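Local coordinates for protein quinone reductase (Klebsiella pneumoniae subsp. pneumoniae, PDB 4GI5) that binds flavin-adenine dinucleotide and probably reduces quinones with NAD(P)H as the electron donor, as expected of a flavodoxin-like quinone reductase, at residues L26-H31 with V104-K109; R85-S90 with F143-G148; R137-G142 with F204-E209. All blocks are in the same frame, centred on the assembly; numbering follows the deposited sequence.

How the interactions relate
All three contacts are mostly buried, but they sit in different parts of the flavodoxin-like fold. Interaction 1 lies against the parallel sheet, pairing strand 24-29 with helix 101-112. Interaction 3 lies about 13 Å away, centre to centre, and joins loops that follow helices 129-138 and 196-204. Interaction 2 is the farthest of the three from the centre of the chain and faces a flavin that is also hydrogen-bonded by several residues of the second subunit. Neighbouring elements tie them together: Gln107 NE2 probably donates to Val138 O, and Ser90 OG probably accepts from Trp141 N. Aliphatic packing dominates interaction 1, a water and a cofactor phosphate interaction 2, ring and proline contacts interaction 3.

Interaction 1. Residues L26-H31 with V104-K109; sequences LLIYAH and VAEQEK. With FAD (flavin-adenine dinucleotide), chain H.
Strand 24-29 and helix 101-112 come closest here at Leu26 and Lys109, whose CA atoms are 7.0 Å apart, while the CA atoms of Ile28 and Glu106 stand 9.7 Å apart, so the contact tapers toward the end of the strand. Leu26 and Lys109 carry most of it. The leucine CG is anti to the backbone N (chi1 170°), which sends both methyls to the helix: Leu26 CD2 rests 3.8 Å from CB of Lys109, and CD1 lies 4.0 Å from CD of the same lysine. The two side chains cross at about a right angle, the leucine branches lying against the extended aliphatic part of the lysine. Beyond CG that chain runs on to its ammonium group, where NZ forms a salt bridge with Glu106 OE2 at 2.9 Å, meeting the syn side of the carboxylate. Glu106 is bent at chi2 (-58°), which turns its carboxylate to the strand and brings OE1 within 4.1 Å of Ile28 CD1. The charged ends have further partners: Ser59 OG bonds both Lys109 NZ and Glu106 OE1, and Trp134 NE1 also reaches OE1, so the buried carboxylate is probably well compensated. Past the strand end, His31 NE2 donates to O2P of the cofactor at 2.8 Å with an N-H...O angle of 156°. A helix packed on a strand of the parallel sheet, with the loop after that strand meeting the cofactor phosphate, is typical of the flavodoxin-like fold.

Interaction 2. Residues R85-S90 with F143-G148; sequences RPTLDS and FAYGVG. With FAD (flavin-adenine dinucleotide), chain C.
Tyr145 OH lies 2.6 Å from a water oxygen that sits at the edge of the tyrosine ring and in its plane; the same water donates a weak bond of 3.3 Å to Pro86 O, which Tyr70 OH also bonds, so the bridge between the segments is weak on that side. No direct hydrogen bond joins them. Instead the hydroxyl oxygen packs on Thr87, 3.7 Å from its CA, and the two side chains cross at about a right angle. Tyr145 holds CG between the backbone N and the carbonyl carbon (chi1 77°), a position that swings the ring toward the start of helix 86-96. In this dimeric flavodoxin-like protein these residues line an FAD pocket completed by the second subunit, whose Tyr182, Asp220 and His31 also bond the cofactor. The dimethylbenzene end of the flavin meets the cluster: its C8M methyl is 3.4 Å from Pro86 CB and 3.6 Å from Tyr145 OH. Farther along the cofactor, Arg85 NE donates to phosphate oxygen O2A at 2.9 Å with an N-H...O angle of 162°. A bend at chi3 (64°) turns the guanidinium so that ribose atom C3B lies over the centre of one face, with Leu88 CG against the opposite face. Asp89 OD1 accepts from Arg85 N at 2.8 Å, tying that nitrogen to the side chain one turn on.

Interaction 3. Residues R137-G142 with F204-E209; sequences RVYAWG and FYPGFE
Tyr139 reaches across to Pro206 and Phe208, joining the end of helix 129-138 to a Schellman motif that closes helix 196-204 in this flavodoxin-like fold. That motif is seen in the positive phi of Gly207, in the bond from Gly207 N to Phe204 O, 3.0 Å long, and in the bond from Phe208 N to Leu203 O; Pro206 lies within a type I turn from Phe204 to Gly207 and points toward the tyrosine. On the other side, Tyr139 is the first residue to leave helical angles and the centre of an inverse gamma turn. Its chi1 of -89° and chi2 of 23° extend the ring toward the 204-209 loop, where the ring and the proline cross at about a right angle. Pro206 CG, its pyrrolidine puckered C-gamma endo, sits obliquely to the aromatic plane and 3.9 Å from Tyr139 OH. Tyr139 OH is hydrogen-bonded to Met202 O, which satisfies this buried oxygen. Trp124 of the second subunit meets Tyr139 edge-to-face, so the ring is held from the dimer partner as well. Phe208 keeps CG anti to its carbonyl carbon (chi1 -76°), turning its ring edge to the tyrosine; Tyr139 OH lies in the plane of that ring, 3.9 Å from Phe208 CE2.

Interaction 1. Residues L26-H31 with V104-K109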
loop_
_atom_site.group_PDB
_atom_site.type_symbol
_atom_site.label_atom_id
_atom_site.label_comp_id
_atom_site.label_asym_id
_atom_site.label_seq_id
_atom_site.Cartn_x
_atom_site.Cartn_y
_atom_site.Cartn_z
ATOM N N LEU B 26 3.023 14.367 16.390
ATOM C CA LEU B 26 3.793 13.127 16.264
ATOM C C LEU B 26 4.146 12.986 14.758
ATOM O O LEU B 26 3.253 13.052 13.911
ATOM C CB LEU B 26 2.989 11.939 16.689
ATOM C CG LEU B 26 3.547 10.563 16.417
ATOM C CD1 LEU B 26 4.943 10.287 16.983
ATOM C CD2 LEU B 26 2.559 9.477 16.811
ATOM N N LEU B 27 5.383 12.820 14.463
ATOM C CA LEU B 27 5.878 12.626 13.064
ATOM C C LEU B 27 6.351 11.197 12.912
ATOM O O LEU B 27 7.264 10.729 13.618
ATOM C CB LEU B 27 7.028 13.584 12.702
ATOM C CG LEU B 27 7.686 13.360 11.307
ATOM C CD1 LEU B 27 6.758 13.748 10.217
ATOM C CD2 LEU B 27 8.926 14.220 11.179
ATOM N N ILE B 28 5.656 10.440 12.061
ATOM C CA ILE B 28 6.075 9.071 11.682
ATOM C C ILE B 28 6.847 9.234 10.406
ATOM O O ILE B 28 6.282 9.714 9.384
ATOM C CB ILE B 28 4.864 8.109 11.515
ATOM C CG1 ILE B 28 3.860 8.107 12.672
ATOM C CG2 ILE B 28 5.424 6.720 11.303
ATOM C CD1 ILE B 28 4.501 7.746 13.983
ATOM N N TYR B 29 8.103 8.805 10.350
ATOM C CA TYR B 29 9.051 9.152 9.269
ATOM C C TYR B 29 9.736 7.885 8.779
ATOM O O TYR B 29 10.267 7.110 9.553
ATOM C CB TYR B 29 10.100 10.153 9.786
ATOM C CG TYR B 29 11.329 10.330 8.947
ATOM C CD1 TYR B 29 11.321 11.138 7.785
ATOM C CD2 TYR B 29 12.512 9.700 9.263
ATOM C CE1 TYR B 29 12.481 11.278 7.034
ATOM C CE2 TYR B 29 13.659 9.852 8.493
ATOM C CZ TYR B 29 13.612 10.693 7.384
ATOM O OH TYR B 29 14.774 10.791 6.641
ATOM N N ALA B 30 9.674 7.631 7.480
ATOM C CA ALA B 30 10.248 6.470 6.829
ATOM C C ALA B 30 11.197 6.799 5.710
ATOM O O ALA B 30 10.802 6.983 4.587
ATOM C CB ALA B 30 9.105 5.570 6.298
ATOM N N HIS B 31 12.515 6.917 6.021
ATOM C CA HIS B 31 13.515 7.005 4.968
ATOM C C HIS B 31 14.793 6.472 5.565
ATOM O O HIS B 31 15.097 6.842 6.687
ATOM C CB HIS B 31 13.729 8.445 4.468
ATOM C CG HIS B 31 14.437 8.472 3.161
ATOM N ND1 HIS B 31 15.764 8.101 3.007
ATOM C CD2 HIS B 31 13.979 8.725 1.897
ATOM C CE1 HIS B 31 16.115 8.223 1.757
ATOM N NE2 HIS B 31 15.044 8.558 1.055
ATOM N N VAL B 104 3.562 -0.959 22.023
ATOM C CA VAL B 104 2.913 -0.193 23.100
ATOM C C VAL B 104 3.412 1.247 23.095
ATOM O O VAL B 104 2.648 2.191 23.212
ATOM C CB VAL B 104 3.246 -0.874 24.471
ATOM C CG1 VAL B 104 2.779 0.026 25.636
ATOM C CG2 VAL B 104 2.573 -2.203 24.556
ATOM N N ALA B 105 4.689 1.484 22.888
ATOM C CA ALA B 105 5.235 2.852 22.897
ATOM C C ALA B 105 4.699 3.706 21.751
ATOM O O ALA B 105 4.400 4.888 21.925
ATOM C CB ALA B 105 6.772 2.790 22.868
ATOM N N GLU B 106 4.499 3.058 20.589
ATOM C CA GLU B 106 3.825 3.794 19.487
ATOM C C GLU B 106 2.395 4.150 19.758
ATOM O O GLU B 106 1.930 5.229 19.412
ATOM C CB GLU B 106 3.990 3.032 18.174
ATOM C CG GLU B 106 5.459 2.805 17.711
ATOM C CD GLU B 106 6.193 4.070 17.557
ATOM O OE1 GLU B 106 5.793 4.986 16.775
ATOM O OE2 GLU B 106 7.235 4.260 18.343
ATOM N N GLN B 107 1.652 3.207 20.338
ATOM C CA GLN B 107 0.297 3.455 20.671
ATOM C C GLN B 107 0.194 4.627 21.679
ATOM O O GLN B 107 -0.653 5.520 21.540
ATOM C CB GLN B 107 -0.373 2.222 21.248
ATOM C CG GLN B 107 -0.431 1.087 20.234
ATOM C CD GLN B 107 -1.068 -0.163 20.719
ATOM O OE1 GLN B 107 -1.184 -0.424 21.935
ATOM N NE2 GLN B 107 -1.379 -1.032 19.773
ATOM N N GLU B 108 1.121 4.635 22.648
ATOM C CA GLU B 108 1.124 5.782 23.633
ATOM C C GLU B 108 1.437 7.108 22.952
ATOM O O GLU B 108 0.825 8.108 23.287
ATOM C CB GLU B 108 2.146 5.435 24.787
ATOM C CG GLU B 108 1.486 4.392 25.670
ATOM C CD GLU B 108 2.360 3.805 26.790
ATOM O OE1 GLU B 108 3.597 4.006 26.760
ATOM O OE2 GLU B 108 1.795 3.079 27.671
ATOM N N LYS B 109 2.338 7.112 21.932
ATOM C CA LYS B 109 2.620 8.338 21.175
ATOM C C LYS B 109 1.385 8.857 20.476
ATOM O O LYS B 109 1.093 10.058 20.453
ATOM C CB LYS B 109 3.752 8.168 20.190
ATOM C CG LYS B 109 5.124 7.999 20.808
ATOM C CD LYS B 109 6.097 7.556 19.703
ATOM C CE LYS B 109 7.411 7.136 20.263
ATOM N NZ LYS B 109 8.350 6.824 19.087
HETATM P PA FAD H . 16.990 11.694 -2.480
HETATM O O1A FAD H . 17.630 11.644 -1.154
HETATM O O2A FAD H . 17.264 10.780 -3.579
HETATM O O5B FAD H . 17.214 13.179 -3.131
HETATM C C5B FAD H . 16.529 13.704 -4.286
HETATM C C4B FAD H . 17.227 14.949 -4.728
HETATM O O4B FAD H . 16.951 15.963 -3.788
HETATM C C3B FAD H . 18.714 14.772 -4.912
HETATM O O3B FAD H . 19.005 15.352 -6.174
HETATM C C2B FAD H . 19.209 15.628 -3.782
HETATM O O2B FAD H . 20.554 16.135 -3.984
HETATM C C1B FAD H . 18.216 16.722 -3.581
HETATM N N9A FAD H . 18.316 17.282 -2.206
HETATM C C8A FAD H . 18.531 16.644 -0.934
HETATM N N7A FAD H . 18.592 17.507 0.055
HETATM C C5A FAD H . 18.543 18.684 -0.632
HETATM C C6A FAD H . 18.682 20.094 -0.267
HETATM N N6A FAD H . 18.781 20.269 1.009
HETATM N N1A FAD H . 18.579 21.104 -1.200
HETATM C C2A FAD H . 18.382 20.800 -2.478
HETATM N N3A FAD H . 18.290 19.479 -2.892
HETATM C C4A FAD H . 18.343 18.554 -2.000
HETATM N N1 FAD H . 8.070 7.769 -7.668
HETATM C C2 FAD H . 6.771 7.858 -8.027
HETATM O O2 FAD H . 6.273 8.959 -8.520
HETATM N N3 FAD H . 5.913 6.785 -7.892
HETATM C C4 FAD H . 6.351 5.568 -7.516
HETATM O O4 FAD H . 5.564 4.633 -7.316
HETATM C C4X FAD H . 7.740 5.450 -7.162
HETATM N N5 FAD H . 8.223 4.257 -6.704
HETATM C C5X FAD H . 9.564 4.174 -6.243
HETATM C C6 FAD H . 10.013 3.060 -5.714
HETATM C C7 FAD H . 11.284 2.980 -5.149
HETATM C C7M FAD H . 11.768 1.715 -4.541
HETATM C C8 FAD H . 12.146 4.099 -5.236
HETATM C C8M FAD H . 13.547 3.999 -4.696
HETATM C C9 FAD H . 11.714 5.258 -5.801
HETATM C C9A FAD H . 10.383 5.338 -6.302
HETATM N N10 FAD H . 9.853 6.527 -6.754
HETATM C C10 FAD H . 8.535 6.627 -7.180
HETATM C "C1'" FAD H . 10.634 7.772 -6.763
HETATM C "C2'" FAD H . 10.611 8.276 -5.318
HETATM O "O2'" FAD H . 9.348 8.736 -4.829
HETATM C "C3'" FAD H . 11.641 9.435 -5.125
HETATM O "O3'" FAD H . 12.918 8.794 -5.377
HETATM C "C4'" FAD H . 11.678 10.013 -3.704
HETATM O "O4'" FAD H . 10.524 10.761 -3.493
HETATM C "C5'" FAD H . 12.861 11.008 -3.569
HETATM O "O5'" FAD H . 12.965 11.380 -2.232
HETATM P P FAD H . 14.344 10.954 -1.446
HETATM O O1P FAD H . 14.245 11.522 -0.084
HETATM O O2P FAD H . 14.658 9.529 -1.540
HETATM O O3P FAD H . 15.360 11.825 -2.353
#

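Interaction 2. Residues R85-S90 with F143-G148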
loop_
_atom_site.group_PDB
_atom_site.type_symbol
_atom_site.label_atom_id
_atom_site.label_comp_id
_atom_site.label_asym_id
_atom_site.label_seq_id
_atom_site.Cartn_x
_atom_site.Cartn_y
_atom_site.Cartn_z
ATOM N N ARG B 85 -3.675 -16.392 15.286
ATOM C CA ARG B 85 -4.425 -15.664 14.238
ATOM C C ARG B 85 -4.110 -14.182 14.340
ATOM O O ARG B 85 -4.179 -13.594 15.417
ATOM C CB ARG B 85 -5.869 -15.842 14.363
ATOM C CG ARG B 85 -6.275 -17.316 14.023
ATOM C CD ARG B 85 -7.730 -17.523 14.192
ATOM N NE ARG B 85 -8.542 -16.722 13.258
ATOM C CZ ARG B 85 -9.838 -16.545 13.404
ATOM N NH1 ARG B 85 -10.474 -17.190 14.348
ATOM N NH2 ARG B 85 -10.515 -15.803 12.577
ATOM N N PRO B 86 -3.677 -13.593 13.193
ATOM C CA PRO B 86 -3.416 -12.137 13.266
ATOM C C PRO B 86 -4.475 -11.301 13.952
ATOM O O PRO B 86 -4.146 -10.396 14.695
ATOM C CB PRO B 86 -3.291 -11.764 11.752
ATOM C CG PRO B 86 -2.765 -12.978 11.090
ATOM C CD PRO B 86 -3.404 -14.136 11.868
ATOM N N THR B 87 -5.698 -11.622 13.705
ATOM C CA THR B 87 -6.768 -10.863 14.311
ATOM C C THR B 87 -6.956 -11.148 15.833
ATOM O O THR B 87 -6.829 -10.295 16.670
ATOM C CB THR B 87 -8.088 -11.065 13.595
ATOM O OG1 THR B 87 -8.413 -12.460 13.465
ATOM C CG2 THR B 87 -8.112 -10.474 12.152
ATOM N N LEU B 88 -7.369 -12.355 16.147
ATOM C CA LEU B 88 -7.793 -12.649 17.512
ATOM C C LEU B 88 -6.651 -12.590 18.471
ATOM O O LEU B 88 -6.892 -12.346 19.689
ATOM C CB LEU B 88 -8.465 -14.041 17.591
ATOM C CG LEU B 88 -9.801 -14.083 16.810
ATOM C CD1 LEU B 88 -10.560 -15.393 17.174
ATOM C CD2 LEU B 88 -10.722 -12.944 17.102
ATOM N N ASP B 89 -5.447 -12.867 18.060
ATOM C CA ASP B 89 -4.298 -12.795 18.933
ATOM C C ASP B 89 -3.949 -11.367 19.290
ATOM O O ASP B 89 -3.599 -11.046 20.437
ATOM C CB ASP B 89 -3.117 -13.673 18.550
ATOM C CG ASP B 89 -3.458 -15.137 18.825
ATOM O OD1 ASP B 89 -4.054 -15.728 17.987
ATOM O OD2 ASP B 89 -3.113 -15.655 19.897
ATOM N N SER B 90 -4.184 -10.449 18.371
ATOM C CA SER B 90 -4.141 -9.007 18.700
ATOM C C SER B 90 -5.213 -8.615 19.668
ATOM O O SER B 90 -4.943 -7.849 20.603
ATOM C CB SER B 90 -4.228 -8.151 17.392
ATOM O OG SER B 90 -4.176 -6.762 17.778
ATOM N N PHE B 143 -7.819 -1.146 19.216
ATOM C CA PHE B 143 -7.126 0.138 19.202
ATOM C C PHE B 143 -7.563 0.883 17.917
ATOM O O PHE B 143 -8.287 1.867 17.941
ATOM C CB PHE B 143 -5.618 -0.057 19.262
ATOM C CG PHE B 143 -4.845 1.230 19.355
ATOM C CD1 PHE B 143 -4.941 2.024 20.494
ATOM C CD2 PHE B 143 -4.007 1.638 18.345
ATOM C CE1 PHE B 143 -4.226 3.163 20.608
ATOM C CE2 PHE B 143 -3.232 2.765 18.494
ATOM C CZ PHE B 143 -3.394 3.558 19.621
ATOM N N ALA B 144 -7.175 0.352 16.762
ATOM C CA ALA B 144 -7.562 0.932 15.468
ATOM C C ALA B 144 -8.699 0.298 14.716
ATOM O O ALA B 144 -9.293 0.900 13.790
ATOM C CB ALA B 144 -6.332 0.973 14.549
ATOM N N TYR B 145 -8.978 -0.951 15.001
ATOM C CA TYR B 145 -10.103 -1.676 14.469
ATOM C C TYR B 145 -10.663 -2.638 15.477
ATOM O O TYR B 145 -10.087 -2.829 16.541
ATOM C CB TYR B 145 -9.760 -2.358 13.157
ATOM C CG TYR B 145 -8.939 -3.647 13.293
ATOM C CD1 TYR B 145 -7.660 -3.637 13.712
ATOM C CD2 TYR B 145 -9.495 -4.833 12.880
ATOM C CE1 TYR B 145 -6.911 -4.803 13.854
ATOM C CE2 TYR B 145 -8.785 -6.011 12.981
ATOM C CZ TYR B 145 -7.491 -5.982 13.495
ATOM O OH TYR B 145 -6.801 -7.197 13.566
ATOM N N GLY B 146 -11.808 -3.226 15.132
ATOM C CA GLY B 146 -12.420 -4.155 16.082
ATOM C C GLY B 146 -13.148 -3.483 17.248
ATOM O O GLY B 146 -13.511 -4.169 18.216
ATOM N N VAL B 147 -13.336 -2.180 17.219
ATOM C CA VAL B 147 -13.882 -1.455 18.339
ATOM C C VAL B 147 -15.384 -1.246 17.996
ATOM O O VAL B 147 -15.650 -0.878 16.876
ATOM C CB VAL B 147 -13.170 -0.106 18.488
ATOM C CG1 VAL B 147 -13.803 0.772 19.575
ATOM C CG2 VAL B 147 -11.687 -0.380 18.836
ATOM N N GLY B 148 -16.233 -1.346 18.995
ATOM C CA GLY B 148 -17.655 -0.933 18.830
ATOM C C GLY B 148 -18.577 -2.055 18.531
ATOM O O GLY B 148 -18.220 -3.158 18.041
HETATM P PA FAD C . -7.109 -17.043 9.694
HETATM O O1A FAD C . -5.977 -17.949 9.711
HETATM O O2A FAD C . -7.315 -16.020 10.767
HETATM O O5B FAD C . -8.418 -17.959 9.535
HETATM C C5B FAD C . -9.680 -17.371 9.279
HETATM C C4B FAD C . -10.761 -18.369 9.486
HETATM O O4B FAD C . -10.669 -19.366 8.482
HETATM C C3B FAD C . -10.592 -19.023 10.858
HETATM O O3B FAD C . -11.940 -18.988 11.354
HETATM C C2B FAD C . -10.174 -20.409 10.463
HETATM O O2B FAD C . -10.554 -21.378 11.452
HETATM C C1B FAD C . -10.813 -20.636 9.118
HETATM N N9A FAD C . -10.077 -21.719 8.404
HETATM C C8A FAD C . -8.688 -21.990 8.276
HETATM N N7A FAD C . -8.438 -23.082 7.555
HETATM C C5A FAD C . -9.664 -23.510 7.326
HETATM C C6A FAD C . -10.070 -24.770 6.686
HETATM N N6A FAD C . -8.990 -25.501 6.274
HETATM N N1A FAD C . -11.388 -25.060 6.533
HETATM C C2A FAD C . -12.272 -24.260 7.054
HETATM N N3A FAD C . -11.881 -23.055 7.633
HETATM C C4A FAD C . -10.664 -22.663 7.738
HETATM N N1 FAD C . -9.923 -7.058 5.963
HETATM C C2 FAD C . -10.395 -6.189 5.085
HETATM O O2 FAD C . -11.391 -6.477 4.401
HETATM N N3 FAD C . -9.727 -5.044 4.769
HETATM C C4 FAD C . -8.715 -4.622 5.560
HETATM O O4 FAD C . -8.124 -3.546 5.288
HETATM C C4X FAD C . -8.190 -5.458 6.565
HETATM N N5 FAD C . -7.159 -5.000 7.392
HETATM C C5X FAD C . -6.572 -5.942 8.268
HETATM C C6 FAD C . -5.388 -5.587 8.959
HETATM C C7 FAD C . -4.838 -6.505 9.859
HETATM C C7M FAD C . -3.557 -6.147 10.528
HETATM C C8 FAD C . -5.490 -7.770 10.069
HETATM C C8M FAD C . -4.872 -8.820 10.984
HETATM C C9 FAD C . -6.634 -8.154 9.387
HETATM C C9A FAD C . -7.194 -7.214 8.481
HETATM N N10 FAD C . -8.335 -7.573 7.708
HETATM C C10 FAD C . -8.873 -6.713 6.748
HETATM C "C1'" FAD C . -8.886 -8.909 7.772
HETATM C "C2'" FAD C . -7.968 -9.866 7.007
HETATM O "O2'" FAD C . -7.970 -9.649 5.579
HETATM C "C3'" FAD C . -8.447 -11.298 7.315
HETATM O "O3'" FAD C . -8.135 -11.492 8.709
HETATM C "C4'" FAD C . -7.624 -12.351 6.534
HETATM O "O4'" FAD C . -7.993 -12.279 5.147
HETATM C "C5'" FAD C . -7.906 -13.788 7.052
HETATM O "O5'" FAD C . -7.007 -14.703 6.430
HETATM P P FAD C . -6.013 -15.519 7.440
HETATM O O1P FAD C . -5.219 -16.502 6.559
HETATM O O2P FAD C . -5.267 -14.638 8.345
HETATM O O3P FAD C . -7.191 -16.260 8.238
HETATM O O HOH W 1 -4.319 -7.097 14.256
#

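Interaction 3. Residues R137-G142 with F204-E209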
loop_
_atom_site.group_PDB
_atom_site.type_symbol
_atom_site.label_atom_id
_atom_site.label_comp_id
_atom_site.label_asym_id
_atom_site.label_seq_id
_atom_site.Cartn_x
_atom_site.Cartn_y
_atom_site.Cartn_z
ATOM N N ARG B 137 1.390 -3.369 12.597
ATOM C CA ARG B 137 1.708 -3.770 13.974
ATOM C C ARG B 137 1.131 -2.863 15.045
ATOM O O ARG B 137 0.774 -3.353 16.133
ATOM C CB ARG B 137 3.188 -3.987 14.132
ATOM C CG ARG B 137 3.718 -5.119 13.311
ATOM C CD ARG B 137 5.254 -5.333 13.283
ATOM N NE ARG B 137 5.658 -5.748 14.666
ATOM C CZ ARG B 137 6.356 -4.986 15.517
ATOM N NH1 ARG B 137 6.818 -3.754 15.232
ATOM N NH2 ARG B 137 6.499 -5.461 16.795
ATOM N N VAL B 138 1.042 -1.582 14.795
ATOM C CA VAL B 138 0.569 -0.637 15.820
ATOM C C VAL B 138 -0.970 -0.609 15.863
ATOM O O VAL B 138 -1.576 -0.390 16.897
ATOM C CB VAL B 138 1.122 0.744 15.567
ATOM C CG1 VAL B 138 0.575 1.840 16.450
ATOM C CG2 VAL B 138 2.637 0.696 15.691
ATOM N N TYR B 139 -1.625 -0.811 14.689
ATOM C CA TYR B 139 -3.064 -0.636 14.597
ATOM C C TYR B 139 -3.758 -1.893 15.071
ATOM O O TYR B 139 -4.314 -2.677 14.300
ATOM C CB TYR B 139 -3.465 -0.303 13.124
ATOM C CG TYR B 139 -3.473 1.119 12.768
ATOM C CD1 TYR B 139 -2.738 2.079 13.467
ATOM C CD2 TYR B 139 -4.163 1.551 11.605
ATOM C CE1 TYR B 139 -2.733 3.409 13.158
ATOM C CE2 TYR B 139 -4.171 2.894 11.268
ATOM C CZ TYR B 139 -3.543 3.866 12.049
ATOM O OH TYR B 139 -3.630 5.147 11.608
ATOM N N ALA B 140 -3.701 -2.141 16.362
ATOM C CA ALA B 140 -4.251 -3.372 16.943
ATOM C C ALA B 140 -5.805 -3.473 17.014
ATOM O O ALA B 140 -6.514 -2.473 17.026
ATOM C CB ALA B 140 -3.674 -3.486 18.403
ATOM N N TRP B 141 -6.230 -4.695 17.209
ATOM C CA TRP B 141 -7.614 -5.022 17.453
ATOM C C TRP B 141 -8.030 -4.520 18.822
ATOM O O TRP B 141 -7.410 -4.956 19.801
ATOM C CB TRP B 141 -7.877 -6.488 17.306
ATOM C CG TRP B 141 -9.365 -6.840 17.493
ATOM C CD1 TRP B 141 -10.225 -6.478 18.593
ATOM C CD2 TRP B 141 -10.182 -7.604 16.635
ATOM N NE1 TRP B 141 -11.478 -6.956 18.393
ATOM C CE2 TRP B 141 -11.479 -7.688 17.241
ATOM C CE3 TRP B 141 -9.949 -8.236 15.463
ATOM C CZ2 TRP B 141 -12.524 -8.363 16.667
ATOM C CZ3 TRP B 141 -10.987 -8.915 14.865
ATOM C CH2 TRP B 141 -12.269 -8.974 15.469
ATOM N N GLY B 142 -8.920 -3.575 18.913
ATOM C CA GLY B 142 -9.264 -2.900 20.181
ATOM C C GLY B 142 -8.727 -1.503 20.187
ATOM O O GLY B 142 -9.091 -0.726 21.086
ATOM N N PHE B 204 -8.737 8.075 8.092
ATOM C CA PHE B 204 -10.159 8.366 8.430
ATOM C C PHE B 204 -10.752 7.161 9.143
ATOM O O PHE B 204 -11.598 7.306 10.075
ATOM C CB PHE B 204 -10.929 8.619 7.174
ATOM C CG PHE B 204 -12.381 9.061 7.398
ATOM C CD1 PHE B 204 -12.713 10.233 8.135
ATOM C CD2 PHE B 204 -13.383 8.298 6.845
ATOM C CE1 PHE B 204 -14.002 10.601 8.356
ATOM C CE2 PHE B 204 -14.694 8.691 7.015
ATOM C CZ PHE B 204 -14.965 9.801 7.774
ATOM N N TYR B 205 -10.344 5.942 8.796
ATOM C CA TYR B 205 -10.873 4.689 9.383
ATOM C C TYR B 205 -10.870 4.719 10.915
ATOM O O TYR B 205 -11.899 4.519 11.528
ATOM C CB TYR B 205 -10.126 3.450 8.769
ATOM C CG TYR B 205 -10.638 2.125 9.188
ATOM C CD1 TYR B 205 -10.588 1.706 10.513
ATOM C CD2 TYR B 205 -11.135 1.243 8.212
ATOM C CE1 TYR B 205 -11.103 0.466 10.852
ATOM C CE2 TYR B 205 -11.593 0.005 8.541
ATOM C CZ TYR B 205 -11.608 -0.362 9.856
ATOM O OH TYR B 205 -12.188 -1.571 10.198
ATOM N N PRO B 206 -9.737 4.953 11.592
ATOM C CA PRO B 206 -9.743 4.959 13.068
ATOM C C PRO B 206 -10.100 6.350 13.692
ATOM O O PRO B 206 -9.933 6.547 14.894
ATOM C CB PRO B 206 -8.302 4.526 13.406
ATOM C CG PRO B 206 -7.500 5.088 12.261
ATOM C CD PRO B 206 -8.334 4.851 11.072
ATOM N N GLY B 207 -10.540 7.259 12.874
ATOM C CA GLY B 207 -11.227 8.477 13.283
ATOM C C GLY B 207 -10.504 9.780 13.184
ATOM O O GLY B 207 -11.012 10.800 13.653
ATOM N N PHE B 208 -9.333 9.832 12.510
ATOM C CA PHE B 208 -8.660 11.085 12.287
ATOM C C PHE B 208 -9.530 12.000 11.445
ATOM O O PHE B 208 -10.242 11.531 10.573
ATOM C CB PHE B 208 -7.357 10.950 11.539
ATOM C CG PHE B 208 -6.201 10.422 12.386
ATOM C CD1 PHE B 208 -5.566 11.189 13.353
ATOM C CD2 PHE B 208 -5.670 9.190 12.131
ATOM C CE1 PHE B 208 -4.471 10.676 14.030
ATOM C CE2 PHE B 208 -4.596 8.714 12.805
ATOM C CZ PHE B 208 -3.963 9.464 13.773
ATOM N N GLU B 209 -9.398 13.311 11.656
ATOM C CA GLU B 209 -9.720 14.304 10.595
ATOM C C GLU B 209 -8.494 14.354 9.664
ATOM O O GLU B 209 -7.415 14.658 10.165
ATOM C CB GLU B 209 -9.961 15.675 11.240
ATOM C CG GLU B 209 -11.205 15.663 12.097
ATOM C CD GLU B 209 -11.588 17.099 12.458
ATOM O OE1 GLU B 209 -10.694 17.856 12.891
ATOM O OE2 GLU B 209 -12.725 17.487 12.195
#